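Local coordinates for fucolectin-related protein (PDB 2J22) that probably binds fucose-containing blood group antigens, as the calcium-carrying carbohydrate-binding module of a pneumococcal virulence factor, at residues A[14-19]-A[60-65]; A[26-31]-A[49-54]; A[38-43]-A[74-79]; A[70-75]-A[113-118]. All coordinates share one frame; numbering follows the deposited sequence.

Interaction 1 of 4, residues A[14-19]-A[60-65]; sequences NIALTK and WEIDLA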
loop_
_atom_site.group_PDB
_atom_site.type_symbol
_atom_site.label_atom_id
_atom_site.label_comp_id
_atom_site.label_asym_id
_atom_site.label_seq_id
_atom_site.Cartn_x
_atom_site.Cartn_y
_atom_site.Cartn_z
ATOM N N ASN A 14 1.777 -7.879 12.289
ATOM C CA ASN A 14 1.711 -6.808 11.264
ATOM C C ASN A 14 2.752 -5.775 11.564
ATOM O O ASN A 14 2.538 -4.827 12.343
ATOM C CB ASN A 14 0.325 -6.187 11.213
ATOM C CG ASN A 14 0.194 -5.178 10.127
ATOM O OD1 ASN A 14 1.078 -5.052 9.277
ATOM N ND2 ASN A 14 -0.861 -4.389 10.189
ATOM N N ILE A 15 3.934 -5.955 11.004
ATOM C CA ILE A 15 4.964 -4.954 11.305
ATOM C C ILE A 15 4.825 -3.659 10.529
ATOM O O ILE A 15 5.586 -2.726 10.787
ATOM C CB ILE A 15 6.370 -5.523 11.075
ATOM C CG1 ILE A 15 6.502 -5.959 9.614
ATOM C CG2 ILE A 15 6.648 -6.619 12.097
ATOM C CD1 ILE A 15 8.006 -5.943 9.139
ATOM N N ALA A 16 3.861 -3.546 9.615
ATOM C CA ALA A 16 3.612 -2.224 8.974
ATOM C C ALA A 16 3.290 -1.102 9.965
ATOM O O ALA A 16 3.605 0.085 9.714
ATOM C CB ALA A 16 2.472 -2.333 7.923
ATOM N N LEU A 17 2.570 -1.451 11.035
ATOM C CA LEU A 17 2.022 -0.455 11.959
ATOM C C LEU A 17 3.032 0.618 12.377
ATOM O O LEU A 17 4.087 0.317 12.974
ATOM C CB LEU A 17 1.415 -1.121 13.196
ATOM C CG LEU A 17 0.266 -2.070 12.832
ATOM C CD1 LEU A 17 -0.086 -3.034 13.983
ATOM C CD2 LEU A 17 -0.927 -1.209 12.433
ATOM N N THR A 18 2.712 1.856 12.008
ATOM C CA THR A 18 3.492 3.056 12.374
ATOM C C THR A 18 4.903 3.130 11.762
ATOM O O THR A 18 5.689 4.029 12.111
ATOM C CB THR A 18 3.585 3.228 13.915
ATOM O OG1 THR A 18 4.659 2.403 14.405
ATOM C CG2 THR A 18 2.362 2.695 14.627
ATOM N N LYS A 19 5.224 2.214 10.840
ATOM C CA LYS A 19 6.461 2.358 10.059
ATOM C C LYS A 19 6.423 3.679 9.332
ATOM O O LYS A 19 5.358 4.301 9.218
ATOM C CB LYS A 19 6.609 1.232 9.045
ATOM C CG LYS A 19 6.898 -0.109 9.694
ATOM C CD LYS A 19 8.270 -0.082 10.348
ATOM C CE LYS A 19 8.654 -1.471 10.891
ATOM N NZ LYS A 19 7.863 -1.848 12.111
ATOM N N TRP A 60 2.490 5.176 -3.381
ATOM C CA TRP A 60 2.636 5.185 -1.932
ATOM C C TRP A 60 3.694 4.154 -1.528
ATOM O O TRP A 60 3.857 3.095 -2.161
ATOM C CB TRP A 60 1.264 4.893 -1.276
ATOM C CG TRP A 60 1.254 4.612 0.203
ATOM C CD1 TRP A 60 0.725 5.412 1.162
ATOM C CD2 TRP A 60 1.620 3.395 0.846
ATOM N NE1 TRP A 60 0.791 4.783 2.374
ATOM C CE2 TRP A 60 1.310 3.537 2.205
ATOM C CE3 TRP A 60 2.142 2.159 0.395
ATOM C CZ2 TRP A 60 1.602 2.558 3.162
ATOM C CZ3 TRP A 60 2.394 1.149 1.330
ATOM C CH2 TRP A 60 2.139 1.366 2.709
ATOM N N GLU A 61 4.434 4.457 -0.470
ATOM C CA GLU A 61 5.551 3.609 -0.073
ATOM C C GLU A 61 5.683 3.480 1.428
ATOM O O GLU A 61 5.398 4.446 2.175
ATOM C CB GLU A 61 6.846 4.257 -0.544
ATOM C CG GLU A 61 8.013 3.325 -0.653
ATOM C CD GLU A 61 9.085 4.022 -1.413
ATOM O OE1 GLU A 61 9.777 4.875 -0.794
ATOM O OE2 GLU A 61 9.158 3.768 -2.614
ATOM N N ILE A 62 6.172 2.313 1.859
ATOM C CA ILE A 62 6.424 2.021 3.276
ATOM C C ILE A 62 7.864 1.513 3.417
ATOM O O ILE A 62 8.328 0.702 2.607
ATOM C CB ILE A 62 5.423 1.010 3.840
ATOM C CG1 ILE A 62 5.666 0.817 5.351
ATOM C CG2 ILE A 62 5.483 -0.330 3.030
ATOM C CD1 ILE A 62 4.670 -0.059 6.043
ATOM N N ASP A 63 8.565 2.070 4.424
ATOM C CA ASP A 63 9.956 1.714 4.765
ATOM C C ASP A 63 9.864 0.880 6.037
ATOM O O ASP A 63 9.421 1.378 7.072
ATOM C CB ASP A 63 10.822 2.973 4.980
ATOM C CG ASP A 63 12.358 2.656 5.187
ATOM O OD1 ASP A 63 12.779 1.507 5.338
ATOM O OD2 ASP A 63 13.217 3.539 5.157
ATOM N N LEU A 64 10.205 -0.410 5.932
ATOM C CA LEU A 64 10.148 -1.330 7.085
ATOM C C LEU A 64 11.317 -1.160 8.091
ATOM O O LEU A 64 11.310 -1.812 9.126
ATOM C CB LEU A 64 10.074 -2.789 6.626
ATOM C CG LEU A 64 8.891 -3.173 5.731
ATOM C CD1 LEU A 64 9.116 -4.577 5.235
ATOM C CD2 LEU A 64 7.516 -3.059 6.507
ATOM N N ALA A 65 12.278 -0.280 7.785
ATOM C CA ALA A 65 13.351 0.135 8.729
ATOM C C ALA A 65 14.563 -0.815 8.740
ATOM O O ALA A 65 15.707 -0.387 9.016
ATOM C CB ALA A 65 12.820 0.322 10.153
#
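Lys19 NZ folds back on its own loop and donates to the carbonyl O of Ile15 at 2.8 Å, lying in the plane of that carbonyl. Two bends put the ammonium there, at chi2 (-67°), which places CD, and at chi4 (-72°), which places NZ. The methylenes between run over the backbone of Asp63 and Leu64: CB lies 3.4 Å from Asp63 O, and CE comes to 3.2 Å from Leu64 O. No hydrogen bond links the two segments, so aliphatic packing carries the contact. The loop leads from strand 13-14 of one sheet of the beta-sandwich to strand 20-23 of the other, passing a type II turn closed by Lys19 N to Ala16 O at 2.9 Å. Ahead of the turn, the OD1 of Asn14 accepts from Ala16 N in an Asx turn and also from Val144 N of strand 139-146. Ile62 brings its CD1 to 3.7 Å from the CB of Ala16, and Val36 touches both side chains. The Ile62 chain is extended, CG1 being anti to the backbone N (chi1 -176°). Further along, Ile15 and Leu64 cross at about a right angle, CD1 to CD2 3.9 Å. At the corner after Leu64 there is a second Asx turn, in which Asp63 OD1 takes Ala65 N from above the carboxylate plane while also forming a salt bridge with Lys124.

Interaction 2 of 4, residues A[26-31]-A[49-54]; sequences TDYNGF and VTHTKE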
loop_
_atom_site.group_PDB
_atom_site.type_symbol
_atom_site.label_atom_id
_atom_site.label_comp_id
_atom_site.label_asym_id
_atom_site.label_seq_id
_atom_site.Cartn_x
_atom_site.Cartn_y
_atom_site.Cartn_z
ATOM N N THR A 26 -0.234 14.600 -1.404
ATOM C CA THR A 26 -1.344 14.340 -0.479
ATOM C C THR A 26 -2.496 15.277 -0.786
ATOM O O THR A 26 -2.282 16.499 -1.027
ATOM C CB THR A 26 -0.841 14.581 0.943
ATOM O OG1 THR A 26 0.179 13.618 1.285
ATOM C CG2 THR A 26 -1.955 14.413 1.978
ATOM N N ASP A 27 -3.711 14.732 -0.801
ATOM C CA ASP A 27 -4.895 15.569 -1.002
ATOM C C ASP A 27 -5.920 15.198 0.065
ATOM O O ASP A 27 -5.910 14.085 0.562
ATOM C CB ASP A 27 -5.443 15.313 -2.383
ATOM C CG ASP A 27 -5.867 16.579 -3.107
ATOM O OD1 ASP A 27 -5.705 17.674 -2.556
ATOM O OD2 ASP A 27 -6.388 16.549 -4.246
ATOM N N TYR A 28 -6.738 16.156 0.486
ATOM C CA TYR A 28 -7.915 15.820 1.342
ATOM C C TYR A 28 -7.520 15.264 2.695
ATOM O O TYR A 28 -8.167 14.414 3.272
ATOM C CB TYR A 28 -8.887 14.870 0.624
ATOM C CG TYR A 28 -9.327 15.402 -0.726
ATOM C CD1 TYR A 28 -10.073 16.584 -0.818
ATOM C CD2 TYR A 28 -9.012 14.724 -1.928
ATOM C CE1 TYR A 28 -10.458 17.127 -2.064
ATOM C CE2 TYR A 28 -9.405 15.246 -3.204
ATOM C CZ TYR A 28 -10.129 16.448 -3.251
ATOM O OH TYR A 28 -10.546 16.963 -4.473
ATOM N N ASN A 29 -6.424 15.765 3.231
ATOM C CA ASN A 29 -5.896 15.200 4.464
ATOM C C ASN A 29 -5.639 13.683 4.423
ATOM O O ASN A 29 -5.696 12.998 5.464
ATOM C CB ASN A 29 -6.811 15.628 5.643
ATOM C CG ASN A 29 -6.515 17.059 6.093
ATOM O OD1 ASN A 29 -5.456 17.572 5.766
ATOM N ND2 ASN A 29 -7.451 17.704 6.820
ATOM N N GLY A 30 -5.373 13.136 3.224
ATOM C CA GLY A 30 -5.166 11.693 3.117
ATOM C C GLY A 30 -3.746 11.268 3.359
ATOM O O GLY A 30 -3.123 10.702 2.487
ATOM N N PHE A 31 -3.249 11.463 4.577
ATOM C CA PHE A 31 -1.822 11.287 4.828
ATOM C C PHE A 31 -1.421 9.838 4.589
ATOM O O PHE A 31 -2.180 8.970 4.891
ATOM C CB PHE A 31 -1.436 11.777 6.246
ATOM C CG PHE A 31 -2.067 13.092 6.607
ATOM C CD1 PHE A 31 -1.844 14.201 5.810
ATOM C CD2 PHE A 31 -2.932 13.201 7.696
ATOM C CE1 PHE A 31 -2.433 15.434 6.098
ATOM C CE2 PHE A 31 -3.539 14.456 8.015
ATOM C CZ PHE A 31 -3.290 15.566 7.197
ATOM N N VAL A 49 -8.127 6.626 5.439
ATOM C CA VAL A 49 -7.777 6.360 4.077
ATOM C C VAL A 49 -6.859 7.449 3.489
ATOM O O VAL A 49 -7.133 8.696 3.637
ATOM C CB VAL A 49 -9.097 6.139 3.227
ATOM C CG1 VAL A 49 -8.804 5.703 1.764
ATOM C CG2 VAL A 49 -9.960 5.158 3.909
ATOM N N THR A 50 -5.753 6.980 2.850
ATOM C CA THR A 50 -4.784 7.870 2.201
ATOM C C THR A 50 -5.451 8.466 0.914
ATOM O O THR A 50 -6.485 7.965 0.414
ATOM C CB THR A 50 -3.462 7.102 1.801
ATOM O OG1 THR A 50 -3.736 6.271 0.675
ATOM C CG2 THR A 50 -2.899 6.112 2.942
ATOM N N HIS A 51 -4.837 9.494 0.357
ATOM C CA HIS A 51 -5.306 10.192 -0.847
ATOM C C HIS A 51 -4.180 10.998 -1.453
ATOM O O HIS A 51 -3.621 11.889 -0.767
ATOM C CB HIS A 51 -6.507 11.113 -0.536
ATOM C CG HIS A 51 -7.446 11.298 -1.702
ATOM N ND1 HIS A 51 -7.018 11.598 -2.977
ATOM C CD2 HIS A 51 -8.793 11.210 -1.773
ATOM C CE1 HIS A 51 -8.065 11.714 -3.782
ATOM N NE2 HIS A 51 -9.156 11.468 -3.076
ATOM N N THR A 52 -3.753 10.642 -2.655
ATOM C CA THR A 52 -2.826 11.501 -3.394
ATOM C C THR A 52 -3.588 12.524 -4.211
ATOM O O THR A 52 -4.813 12.414 -4.414
ATOM C CB THR A 52 -1.832 10.669 -4.287
ATOM O OG1 THR A 52 -2.573 10.073 -5.358
ATOM C CG2 THR A 52 -1.250 9.394 -3.506
ATOM N N LYS A 53 -2.866 13.533 -4.704
ATOM C CA LYS A 53 -3.313 14.296 -5.844
ATOM C C LYS A 53 -3.398 13.459 -7.112
ATOM O O LYS A 53 -3.050 12.283 -7.121
ATOM C CB LYS A 53 -2.410 15.480 -6.071
ATOM C CG LYS A 53 -2.593 16.528 -4.955
ATOM C CD LYS A 53 -1.453 17.528 -4.980
ATOM C CE LYS A 53 -1.836 18.877 -4.434
ATOM N NZ LYS A 53 -2.135 18.820 -2.986
ATOM N N GLU A 54 -3.743 14.118 -8.215
ATOM C CA GLU A 54 -3.931 13.389 -9.463
ATOM C C GLU A 54 -2.579 13.224 -10.188
ATOM O O GLU A 54 -2.283 13.896 -11.186
ATOM C CB GLU A 54 -4.925 14.114 -10.329
ATOM C CG GLU A 54 -6.348 14.162 -9.765
ATOM C CD GLU A 54 -7.155 15.199 -10.524
ATOM O OE1 GLU A 54 -6.958 16.420 -10.316
ATOM O OE2 GLU A 54 -7.914 14.799 -11.405
HETATM O O HOH W 1 -6.729 14.107 -5.617
#
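A type I' turn from Asp27 to Gly30 sits on the extended segment 49-54, in the loops at one end of this fucolectin-like beta-sandwich. Gly30 N closes the turn onto Asp27 O, and the turn grips His51 by its backbone at both ends: Asp27 N donates to His51 O at 2.8 Å, and His51 N to Gly30 O at 3.0 Å. Gly30 O takes a second donor, the NE2 of Gln23. The side chains of Tyr28 and His51 form a T-shaped stack, planes 65° apart, with the edge of the tyrosine toward the imidazole face. Tyr28 CD2 stands 3.4 Å above the plane of the His51 ring, over its centre. Rotation of the imidazole is fixed by ND1, which donates to Thr52 O at 2.8 Å with the acceptor almost in the ring plane. That bond holds NE2 on the side of Arg78. Fucolectins of this family grip fucose with a histidine and arginines, and the nearness of His51 to Arg78 is consistent with such a site, though no sugar is bound here. Thr52 O is also met by a water that gives its other proton to Asp27 OD2. Farther out, Lys53 lies across Asp27 at about a right angle, its CG 3.8 Å from the carboxylate CG. A bend at chi4 (67°) brings NZ to Thr26 O at 3.0 Å, while its salt bridge to Asp27 OD1 is long, at 3.8 Å.

Interaction 3 of 4, residues A[38-43]-A[74-79]; sequences GNKNGD and IIYNRT. With CA (calcium ion), chain B.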
loop_
_atom_site.group_PDB
_atom_site.type_symbol
_atom_site.label_atom_id
_atom_site.label_comp_id
_atom_site.label_asym_id
_atom_site.label_seq_id
_atom_site.Cartn_x
_atom_site.Cartn_y
_atom_site.Cartn_z
ATOM N N GLY A 38 -3.534 1.001 11.740
ATOM C CA GLY A 38 -4.253 -0.139 12.274
ATOM C C GLY A 38 -5.773 -0.114 12.109
ATOM O O GLY A 38 -6.450 -0.844 12.798
ATOM N N ASN A 39 -6.312 0.731 11.244
ATOM C CA ASN A 39 -7.764 0.859 11.102
ATOM C C ASN A 39 -8.053 0.573 9.655
ATOM O O ASN A 39 -7.606 1.288 8.765
ATOM C CB ASN A 39 -8.244 2.272 11.525
ATOM C CG ASN A 39 -9.785 2.511 11.369
ATOM O OD1 ASN A 39 -10.531 1.674 10.876
ATOM N ND2 ASN A 39 -10.228 3.703 11.777
ATOM N N LYS A 40 -8.763 -0.517 9.411
ATOM C CA LYS A 40 -9.076 -0.908 8.061
ATOM C C LYS A 40 -10.347 -0.295 7.469
ATOM O O LYS A 40 -10.725 -0.649 6.324
ATOM C CB LYS A 40 -9.253 -2.432 8.008
ATOM C CG LYS A 40 -7.914 -3.157 8.122
ATOM C CD LYS A 40 -8.176 -4.646 8.420
ATOM C CE LYS A 40 -8.244 -4.937 9.908
ATOM N NZ LYS A 40 -8.772 -6.321 10.130
ATOM N N ASN A 41 -11.023 0.592 8.212
ATOM C CA ASN A 41 -12.251 1.244 7.683
ATOM C C ASN A 41 -11.934 1.988 6.348
ATOM O O ASN A 41 -11.032 2.883 6.281
ATOM C CB ASN A 41 -12.831 2.216 8.760
ATOM C CG ASN A 41 -14.246 2.678 8.429
ATOM O OD1 ASN A 41 -14.618 2.776 7.262
ATOM N ND2 ASN A 41 -15.054 2.896 9.460
ATOM N N GLY A 42 -12.621 1.626 5.274
ATOM C CA GLY A 42 -12.384 2.288 3.996
ATOM C C GLY A 42 -13.327 3.439 3.665
ATOM O O GLY A 42 -13.300 3.953 2.563
ATOM N N ASP A 43 -14.159 3.851 4.637
ATOM C CA ASP A 43 -15.061 4.968 4.429
ATOM C C ASP A 43 -14.231 6.209 4.548
ATOM O O ASP A 43 -13.719 6.445 5.631
ATOM C CB ASP A 43 -16.144 5.011 5.501
ATOM C CG ASP A 43 -16.975 6.255 5.387
ATOM O OD1 ASP A 43 -17.579 6.414 4.338
ATOM O OD2 ASP A 43 -16.999 7.183 6.239
ATOM N N ILE A 74 -1.363 -7.640 2.907
ATOM C CA ILE A 74 -2.780 -7.383 2.683
ATOM C C ILE A 74 -3.061 -5.834 2.420
ATOM O O ILE A 74 -2.550 -4.946 3.145
ATOM C CB ILE A 74 -3.697 -7.992 3.811
ATOM C CG1 ILE A 74 -3.261 -9.387 4.252
ATOM C CG2 ILE A 74 -5.125 -8.070 3.328
ATOM C CD1 ILE A 74 -4.125 -9.993 5.451
ATOM N N ILE A 75 -3.724 -5.562 1.301
ATOM C CA ILE A 75 -4.100 -4.201 0.884
ATOM C C ILE A 75 -5.633 -4.059 0.977
ATOM O O ILE A 75 -6.371 -4.875 0.425
ATOM C CB ILE A 75 -3.625 -3.923 -0.555
ATOM C CG1 ILE A 75 -2.090 -3.865 -0.605
ATOM C CG2 ILE A 75 -4.258 -2.625 -1.141
ATOM C CD1 ILE A 75 -1.535 -4.383 -1.916
ATOM N N TYR A 76 -6.082 -3.049 1.709
ATOM C CA TYR A 76 -7.505 -2.739 1.934
ATOM C C TYR A 76 -7.825 -1.486 1.134
ATOM O O TYR A 76 -7.102 -0.502 1.213
ATOM C CB TYR A 76 -7.778 -2.517 3.417
ATOM C CG TYR A 76 -7.827 -3.823 4.173
ATOM C CD1 TYR A 76 -8.968 -4.609 4.125
ATOM C CD2 TYR A 76 -6.707 -4.326 4.859
ATOM C CE1 TYR A 76 -9.038 -5.832 4.747
ATOM C CE2 TYR A 76 -6.767 -5.593 5.494
ATOM C CZ TYR A 76 -7.947 -6.315 5.422
ATOM O OH TYR A 76 -8.088 -7.513 6.061
ATOM N N ASN A 77 -8.806 -1.579 0.242
ATOM C CA ASN A 77 -9.159 -0.442 -0.607
ATOM C C ASN A 77 -10.076 0.569 0.097
ATOM O O ASN A 77 -10.717 0.226 1.083
ATOM C CB ASN A 77 -9.911 -1.020 -1.812
ATOM C CG ASN A 77 -9.978 -0.063 -3.004
ATOM O OD1 ASN A 77 -9.419 1.017 -2.989
ATOM N ND2 ASN A 77 -10.680 -0.495 -4.074
ATOM N N ARG A 78 -10.150 1.798 -0.402
ATOM C CA ARG A 78 -11.258 2.689 -0.113
ATOM C C ARG A 78 -12.579 1.959 -0.462
ATOM O O ARG A 78 -12.588 1.087 -1.339
ATOM C CB ARG A 78 -11.152 3.933 -1.018
ATOM C CG ARG A 78 -12.161 5.080 -0.664
ATOM C CD ARG A 78 -11.975 6.362 -1.503
ATOM N NE ARG A 78 -13.066 7.311 -1.203
ATOM C CZ ARG A 78 -13.192 8.474 -1.825
ATOM N NH1 ARG A 78 -12.324 8.801 -2.785
ATOM N NH2 ARG A 78 -14.203 9.283 -1.538
ATOM N N THR A 79 -13.651 2.280 0.255
ATOM C CA THR A 79 -14.954 1.614 0.061
ATOM C C THR A 79 -16.156 2.572 -0.157
ATOM O O THR A 79 -17.167 2.157 -0.685
ATOM C CB THR A 79 -15.279 0.630 1.256
ATOM O OG1 THR A 79 -15.396 1.365 2.472
ATOM C CG2 THR A 79 -14.157 -0.380 1.526
HETATM CA CA CA B . -6.182 2.910 7.844
HETATM O O HOH W 2 -15.062 -0.019 4.983
#
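Lys40 lies obliquely over one face of the Tyr76 ring, joining the calcium-binding loop of this fucolectin-like beta-sandwich to strand 67-77 and the residues that follow it. Its CD does most of the touching, in a CH-pi contact 3.7 Å from the ring centroid and 25° off the normal. It is shifted toward the CE2 and CZ side of the ring, with CE2 3.4 Å away, while CG covers the neighbouring CD2. Beyond CD the chain bends, chi3 (-90°) placing CE. Glu141 and Glu143 of strand 139-146 also touch the Lys40 side chain. Residues 40-43 run nearly parallel to 76-79, and the backbones meet at Gly42, whose O accepts Thr79 N at 2.9 Å in a nearly straight bond (164°), the donor standing above the carbonyl plane. A water bridges the same pair, accepting from Gly42 N and bonding Thr79 OG1 at 2.9 Å. Two consecutive Asx turns shape the loop: Asn39 OD1 holds Asn41 N, and Asn41 OD1 holds Asp43 N at 2.9 Å. Between Asn39 and Lys40 the peptide turns its carbonyl to the metal, with Asn39 O 2.4 Å from the calcium ion. Leu34, Asp37, Ser48, Ala140 and Glu141 supply the other protein ligands. The loop thus ties the metal site to the strand. Arg78, extended from CG to NE, forms a salt bridge with Asp80, while its CG lies 3.6 Å from Gly42 O.

Interaction 4 of 4, residues A[70-75]-A[113-118]; sequences LEKLII and NLSIDL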
loop_
_atom_site.group_PDB
_atom_site.type_symbol
_atom_site.label_atom_id
_atom_site.label_comp_id
_atom_site.label_asym_id
_atom_site.label_seq_id
_atom_site.Cartn_x
_atom_site.Cartn_y
_atom_site.Cartn_z
ATOM N N LEU A 70 9.234 -11.542 4.596
ATOM C CA LEU A 70 7.871 -11.108 4.404
ATOM C C LEU A 70 7.001 -12.311 4.118
ATOM O O LEU A 70 7.259 -13.001 3.149
ATOM C CB LEU A 70 7.785 -10.108 3.225
ATOM C CG LEU A 70 8.778 -8.930 3.326
ATOM C CD1 LEU A 70 8.773 -8.040 2.084
ATOM C CD2 LEU A 70 8.520 -8.133 4.593
ATOM N N GLU A 71 5.939 -12.501 4.912
ATOM C CA GLU A 71 5.058 -13.672 4.772
ATOM C C GLU A 71 3.849 -13.325 3.942
ATOM O O GLU A 71 3.469 -14.074 3.042
ATOM C CB GLU A 71 4.553 -14.229 6.116
ATOM C CG GLU A 71 5.644 -14.646 7.066
ATOM C CD GLU A 71 6.538 -15.687 6.427
ATOM O OE1 GLU A 71 5.942 -16.618 5.775
ATOM O OE2 GLU A 71 7.800 -15.555 6.560
ATOM N N LYS A 72 3.233 -12.173 4.243
ATOM C CA LYS A 72 1.959 -11.857 3.639
ATOM C C LYS A 72 1.899 -10.351 3.481
ATOM O O LYS A 72 2.424 -9.612 4.351
ATOM C CB LYS A 72 0.822 -12.359 4.576
ATOM C CG LYS A 72 -0.631 -12.383 3.961
ATOM C CD LYS A 72 -1.599 -12.571 5.127
ATOM C CE LYS A 72 -2.438 -13.822 5.062
ATOM N NZ LYS A 72 -3.177 -13.906 6.387
ATOM N N LEU A 73 1.259 -9.919 2.404
ATOM C CA LEU A 73 0.842 -8.515 2.241
ATOM C C LEU A 73 -0.698 -8.472 2.093
ATOM O O LEU A 73 -1.268 -9.232 1.281
ATOM C CB LEU A 73 1.562 -7.857 1.058
ATOM C CG LEU A 73 1.037 -6.577 0.426
ATOM C CD1 LEU A 73 1.318 -5.429 1.389
ATOM C CD2 LEU A 73 1.854 -6.402 -0.879
ATOM N N ILE A 74 -1.363 -7.640 2.907
ATOM C CA ILE A 74 -2.780 -7.383 2.683
ATOM C C ILE A 74 -3.061 -5.834 2.420
ATOM O O ILE A 74 -2.550 -4.946 3.145
ATOM C CB ILE A 74 -3.697 -7.992 3.811
ATOM C CG1 ILE A 74 -3.261 -9.387 4.252
ATOM C CG2 ILE A 74 -5.125 -8.070 3.328
ATOM C CD1 ILE A 74 -4.125 -9.993 5.451
ATOM N N ILE A 75 -3.724 -5.562 1.301
ATOM C CA ILE A 75 -4.100 -4.201 0.884
ATOM C C ILE A 75 -5.633 -4.059 0.977
ATOM O O ILE A 75 -6.371 -4.875 0.425
ATOM C CB ILE A 75 -3.625 -3.923 -0.555
ATOM C CG1 ILE A 75 -2.090 -3.865 -0.605
ATOM C CG2 ILE A 75 -4.258 -2.625 -1.141
ATOM C CD1 ILE A 75 -1.535 -4.383 -1.916
ATOM N N ASN A 113 -10.546 -5.889 -0.701
ATOM C CA ASN A 113 -9.176 -6.225 -0.311
ATOM C C ASN A 113 -8.464 -7.279 -1.183
ATOM O O ASN A 113 -9.114 -8.019 -1.927
ATOM C CB ASN A 113 -9.102 -6.557 1.185
ATOM C CG ASN A 113 -9.585 -7.969 1.495
ATOM O OD1 ASN A 113 -10.767 -8.199 1.711
ATOM N ND2 ASN A 113 -8.666 -8.912 1.485
ATOM N N LEU A 114 -7.128 -7.324 -1.091
ATOM C CA LEU A 114 -6.317 -8.335 -1.778
ATOM C C LEU A 114 -5.191 -8.818 -0.881
ATOM O O LEU A 114 -4.507 -8.030 -0.261
ATOM C CB LEU A 114 -5.784 -7.829 -3.112
ATOM C CG LEU A 114 -4.414 -8.264 -3.639
ATOM C CD1 LEU A 114 -4.509 -9.330 -4.676
ATOM C CD2 LEU A 114 -3.604 -7.064 -4.191
ATOM N N SER A 115 -5.024 -10.133 -0.823
ATOM C CA SER A 115 -4.011 -10.758 -0.002
ATOM C C SER A 115 -2.966 -11.356 -0.932
ATOM O O SER A 115 -3.299 -11.927 -1.963
ATOM C CB SER A 115 -4.623 -11.823 0.929
ATOM O OG SER A 115 -3.809 -12.031 2.086
ATOM N N ILE A 116 -1.694 -11.167 -0.597
ATOM C CA ILE A 116 -0.606 -11.737 -1.383
ATOM C C ILE A 116 0.313 -12.496 -0.440
ATOM O O ILE A 116 0.782 -11.923 0.543
ATOM C CB ILE A 116 0.179 -10.625 -2.069
ATOM C CG1 ILE A 116 -0.743 -9.745 -2.931
ATOM C CG2 ILE A 116 1.347 -11.210 -2.852
ATOM C CD1 ILE A 116 -0.670 -9.988 -4.421
ATOM N N ASP A 117 0.575 -13.779 -0.706
ATOM C CA ASP A 117 1.521 -14.499 0.135
ATOM C C ASP A 117 2.880 -14.204 -0.472
ATOM O O ASP A 117 2.993 -14.063 -1.673
ATOM C CB ASP A 117 1.247 -16.018 0.188
ATOM C CG ASP A 117 0.091 -16.389 1.138
ATOM O OD1 ASP A 117 -0.150 -15.706 2.169
ATOM O OD2 ASP A 117 -0.645 -17.393 0.933
ATOM N N LEU A 118 3.897 -14.012 0.356
ATOM C CA LEU A 118 5.194 -13.625 -0.192
ATOM C C LEU A 118 6.205 -14.701 0.111
ATOM O O LEU A 118 7.386 -14.580 -0.244
ATOM C CB LEU A 118 5.650 -12.269 0.388
ATOM C CG LEU A 118 4.872 -11.068 -0.169
ATOM C CD1 LEU A 118 5.245 -9.751 0.545
ATOM C CD2 LEU A 118 4.963 -10.940 -1.716
#
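Leu73 and Ile116 form a hydrogen-bonded antiparallel pair, with Ile116 N to Leu73 O at 2.7 Å and Leu73 N to Ile116 O at 2.8 Å. The next such pair, Ile75 with Leu114, is also joined by two hydrogen bonds, Ile75 N to Leu114 O and Leu114 N to Ile75 O, both 3.0 Å. Toward the other end, Leu118 N still reaches Glu71 O. Side chains alternate between the two faces. On one, Ile75 and Leu114 lie side by side pointing the same way, CD1 to CD2 4.1 Å, next to Leu73 and Ile116. Leu118 completes this row, sending CD1 to within 3.7 Å of Leu70 CB. On the other face, Ser115 OG is set among aliphatic carbons, 3.5 Å from Ile74 CG1 and close to Lys72 CG. Lys72 runs alongside Asp117, with its CG 3.8 Å from Asp117 OD1; NZ and OD1 are not in contact, although their opposite charges may attract weakly. A second shell positions both strands. Ile91, Ile93, Phe102 and Ile106 of the opposing sheet pack against the apolar row, while Val142 and Tyr145 of strand 139-146 touch Leu73 and Lys72. Glu71 and Lys72 both face Tyr145 in a classic beta bulge. The pairing thus forms part of one of the two antiparallel sheets that face each other across the core of this galactose-binding-domain-like beta-sandwich.

Overall arrangement
From the N terminus, interaction 1 joins the loop after strand 13-14 to strand 59-64, closing a long loop that wholly contains interaction 2, where 26-31 meets 49-54. Interaction 3 starts within both loops, at 38-43, and reaches forward to 74-79, so it crosses interactions 1 and 2. Interactions 2 and 3 touch where Val49, close to the calcium ion, meets Gly42 and, farther from it, where His51 meets Arg78. Interaction 4 follows interactions 1 and 2 in series; it shares Ile74 and Ile75 with interaction 3 on strand 67-77 and pairs that strand with 113-118. Leu64 against Leu70 connects interactions 1 and 4, linking the two sheets, whereas interaction 2 lies across the chain's centre from interaction 4.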